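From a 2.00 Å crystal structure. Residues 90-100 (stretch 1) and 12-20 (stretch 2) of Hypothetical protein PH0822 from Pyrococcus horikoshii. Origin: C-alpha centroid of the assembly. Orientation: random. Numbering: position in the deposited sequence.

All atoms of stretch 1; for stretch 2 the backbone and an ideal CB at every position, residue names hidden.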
# COMPACT_ATOMS: atom_id res chain seq x y z
N GLY A 90 -9.46 -5.67 4.55
CA GLY A 90 -10.28 -5.45 5.77
C GLY A 90 -11.02 -4.11 5.90
O GLY A 90 -11.61 -3.83 6.92
N VAL A 91 -11.02 -3.31 4.85
CA VAL A 91 -11.69 -2.01 4.85
C VAL A 91 -13.16 -2.19 4.49
O VAL A 91 -13.48 -2.84 3.52
CB VAL A 91 -10.98 -1.02 3.86
CG1 VAL A 91 -11.57 0.35 3.97
CG2 VAL A 91 -9.47 -0.97 4.15
N TYR A 92 -14.06 -1.60 5.25
CA TYR A 92 -15.51 -1.68 4.94
C TYR A 92 -16.15 -0.36 5.27
O TYR A 92 -15.55 0.46 5.99
CB TYR A 92 -16.15 -2.75 5.83
CG TYR A 92 -15.94 -2.47 7.28
CD1 TYR A 92 -14.75 -2.81 7.90
CD2 TYR A 92 -16.91 -1.84 8.05
CE1 TYR A 92 -14.56 -2.55 9.23
CE2 TYR A 92 -16.71 -1.57 9.41
CZ TYR A 92 -15.54 -1.94 9.97
OH TYR A 92 -15.27 -1.66 11.28
N GLY A 93 -17.39 -0.20 4.80
CA GLY A 93 -18.21 0.94 5.13
C GLY A 93 -18.37 1.91 3.97
O GLY A 93 -17.96 1.59 2.82
N ARG A 94 -18.87 3.11 4.29
CA ARG A 94 -19.16 4.10 3.24
C ARG A 94 -17.84 4.62 2.77
O ARG A 94 -16.97 4.94 3.57
CB ARG A 94 -19.93 5.31 3.76
CG ARG A 94 -20.72 6.05 2.73
CD ARG A 94 -21.43 7.12 3.46
NE ARG A 94 -22.37 7.97 2.72
CZ ARG A 94 -23.62 7.67 2.37
NH1 ARG A 94 -24.18 6.47 2.58
NH2 ARG A 94 -24.34 8.62 1.77
N ILE A 95 -17.72 4.79 1.48
CA ILE A 95 -16.42 5.13 0.93
C ILE A 95 -16.00 6.51 1.38
O ILE A 95 -14.83 6.73 1.71
CB ILE A 95 -16.40 4.92 -0.59
CG1 ILE A 95 -16.42 3.39 -0.87
CG2 ILE A 95 -15.19 5.69 -1.16
CD1 ILE A 95 -16.68 2.92 -2.42
N SER A 96 -16.94 7.43 1.51
CA SER A 96 -16.63 8.78 2.04
C SER A 96 -15.96 8.71 3.42
O SER A 96 -15.03 9.46 3.69
CB SER A 96 -17.89 9.67 2.11
OG SER A 96 -18.83 9.14 3.07
N ASP A 97 -16.47 7.83 4.29
CA ASP A 97 -15.93 7.65 5.65
C ASP A 97 -14.56 7.02 5.64
O ASP A 97 -13.69 7.37 6.41
CB ASP A 97 -16.84 6.80 6.50
CG ASP A 97 -18.14 7.50 6.90
OD1 ASP A 97 -18.29 8.70 6.62
OD2 ASP A 97 -19.03 6.82 7.47
N VAL A 98 -14.37 6.06 4.75
CA VAL A 98 -13.10 5.38 4.56
C VAL A 98 -11.98 6.36 4.15
O VAL A 98 -10.90 6.29 4.69
CB VAL A 98 -13.25 4.27 3.54
CG1 VAL A 98 -11.88 3.79 3.05
CG2 VAL A 98 -14.11 3.13 4.11
N ILE A 99 -12.27 7.27 3.23
CA ILE A 99 -11.32 8.22 2.68
C ILE A 99 -10.91 9.21 3.77
O ILE A 99 -9.72 9.49 3.95
CB ILE A 99 -11.94 8.92 1.40
CG1 ILE A 99 -11.92 7.95 0.23
CG2 ILE A 99 -11.13 10.08 0.96
CD1 ILE A 99 -13.00 8.21 -0.74
N LYS A 100 -11.87 9.65 4.57
CA LYS A 100 -11.60 10.52 5.72
C LYS A 100 -10.74 9.78 6.76
O LYS A 100 -9.77 10.33 7.24
CB LYS A 100 -12.92 11.02 6.35
CG LYS A 100 -12.69 12.12 7.44
CD LYS A 100 -13.97 12.37 8.25
CE LYS A 100 -13.79 13.39 9.41
NZ LYS A 100 -13.18 14.67 8.95
N UNK A 12 -20.68 6.22 -6.09
CA UNK A 12 -19.45 7.01 -5.83
C UNK A 12 -19.02 6.95 -4.36
O UNK A 12 -19.07 5.88 -3.73
CB UNK A 12 -19.67 8.47 -6.23
N UNK A 13 -18.63 8.11 -3.81
CA UNK A 13 -18.25 8.15 -2.41
C UNK A 13 -19.39 7.91 -1.39
O UNK A 13 -19.13 7.84 -0.18
CB UNK A 13 -17.61 9.51 -2.13
N UNK A 14 -20.62 7.76 -1.88
CA UNK A 14 -21.74 7.35 -1.04
C UNK A 14 -22.02 5.83 -1.08
O UNK A 14 -22.94 5.35 -0.36
CB UNK A 14 -22.99 8.11 -1.47
N UNK A 15 -21.23 5.09 -1.87
CA UNK A 15 -21.41 3.64 -1.93
C UNK A 15 -20.60 2.98 -0.83
O UNK A 15 -19.81 3.62 -0.19
CB UNK A 15 -21.00 3.09 -3.30
N UNK A 16 -20.81 1.71 -0.58
CA UNK A 16 -19.96 1.01 0.39
C UNK A 16 -18.84 0.30 -0.37
O UNK A 16 -18.97 0.01 -1.55
CB UNK A 16 -20.77 0.02 1.22
N UNK A 17 -17.75 -0.01 0.32
CA UNK A 17 -16.72 -0.87 -0.22
C UNK A 17 -17.39 -2.18 -0.55
O UNK A 17 -18.06 -2.74 0.28
CB UNK A 17 -15.55 -1.05 0.75
N UNK A 18 -17.24 -2.66 -1.78
CA UNK A 18 -17.75 -3.97 -2.16
C UNK A 18 -17.01 -5.02 -1.37
O UNK A 18 -15.79 -4.98 -1.24
CB UNK A 18 -17.61 -4.21 -3.66
N UNK A 19 -17.75 -5.96 -0.83
CA UNK A 19 -17.11 -6.99 -0.03
C UNK A 19 -16.23 -7.96 -0.86
O UNK A 19 -15.31 -8.55 -0.31
CB UNK A 19 -18.19 -7.78 0.72
N UNK A 20 -16.47 -8.09 -2.17
CA UNK A 20 -15.61 -8.95 -3.01
C UNK A 20 -14.95 -8.19 -4.15
O UNK A 20 -15.59 -7.90 -5.14
CB UNK A 20 -16.43 -10.11 -3.59

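Much of this contact is written in backbone. The N of I95 donates to the O of position 15 at 2.9 Å, the N of S96 to the O of position 13 at 2.8 Å, and the N of position 17 to the O of G93 at 3.0 Å. None of the three specifies a side chain, so the choices must be read from the CB directions.

Position 12 has a phi of 61°, and its ideal CB finds nothing of stretch 1 within 5.5 Å. The backbone favours glycine, and G12 is found.

At position 13 the CB points sideways, 4.2 Å from S96 N, with I95 CG2 and I99 CD1 within 5.0 Å. An aliphatic chain suits this spot, and valine, leucine, isoleucine or methionine could all be argued. The residue is I13, whose CG2 lies 4.2 Å from I99 CD1 and 4.4 Å from I95 CG2.

Position 14 places its CB 3.5 Å from R94 NH2, beside a positive charge. An acid looks natural there, though a polar or long flexible chain leading away would also do. The deposited K14 takes the second course: its CG packs 3.4 Å from R94 NH2 while the extended chain carries its amine away, and its carbonyl O lies over one face of the guanidinium.

The CB of position 15 points away, so stretch 1 asks little of it beyond the carbonyl. Many residues would fit; S15 sends its OG to the O of residue 16 at 3.2 Å.

Position 16 pairs with R94 in a single bridge. Its CB, directed sideways, lies 3.6 Å from G93 O and 4.8 Å from R94 N, which suits a small or polar residue. N16 bends its end nearer, bringing OD1 to 3.5 Å from R94 N, a proximity without a hydrogen bond.

Position 17 points toward stretch 1, where V91, I95 and V98 offer an apolar surface. Valine, isoleucine or leucine would be reasonable. V17 has the largest covered area of the stretch, and its CG2 meets I95 CG1 at 4.0 Å, V98 CG2 at 4.1 Å and V91 CG1 at 4.4 Å.

Position 19 points sideways into open space, so a long chain could reach back: K19 brings NZ to 3.9 Å from Y92 CB. A water joins V17 O, G93 N and, weakly, K19 NZ. Positions 18 and 20 meet nothing of stretch 1; they are S18 and H20.

Stretch 2, residues 12-20: GIKSNVSKH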
# COMPACT_ATOMS: atom_id res chain seq x y z
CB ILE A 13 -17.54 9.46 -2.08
CG1 ILE A 13 -18.55 10.60 -2.16
CG2 ILE A 13 -16.33 9.57 -2.93
CD1 ILE A 13 -18.12 11.85 -1.51
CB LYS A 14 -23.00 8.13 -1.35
CG LYS A 14 -22.87 9.64 -1.15
CD LYS A 14 -24.19 10.31 -1.47
CE LYS A 14 -24.26 11.80 -1.27
NZ LYS A 14 -25.71 12.21 -1.55
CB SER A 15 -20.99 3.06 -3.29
OG SER A 15 -21.14 1.63 -3.27
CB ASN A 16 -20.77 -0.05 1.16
CG ASN A 16 -21.89 0.55 2.05
OD1 ASN A 16 -21.66 1.44 2.88
ND2 ASN A 16 -23.11 0.02 1.88
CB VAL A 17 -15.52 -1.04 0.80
CG1 VAL A 17 -14.43 -2.04 0.28
CG2 VAL A 17 -14.91 0.35 1.18
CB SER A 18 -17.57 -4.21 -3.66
OG SER A 18 -16.19 -4.46 -3.90
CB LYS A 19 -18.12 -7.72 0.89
CG LYS A 19 -18.69 -6.75 2.04
CD LYS A 19 -19.35 -7.52 3.22
CE LYS A 19 -19.45 -6.62 4.43
NZ LYS A 19 -18.39 -5.55 4.28
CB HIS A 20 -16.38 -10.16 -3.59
CG HIS A 20 -16.85 -11.14 -2.55
ND1 HIS A 20 -15.99 -11.95 -1.85
CD2 HIS A 20 -18.11 -11.46 -2.13
CE1 HIS A 20 -16.69 -12.72 -1.02
NE2 HIS A 20 -17.97 -12.43 -1.17
O HOH W 1 -18.38 -2.37 2.88
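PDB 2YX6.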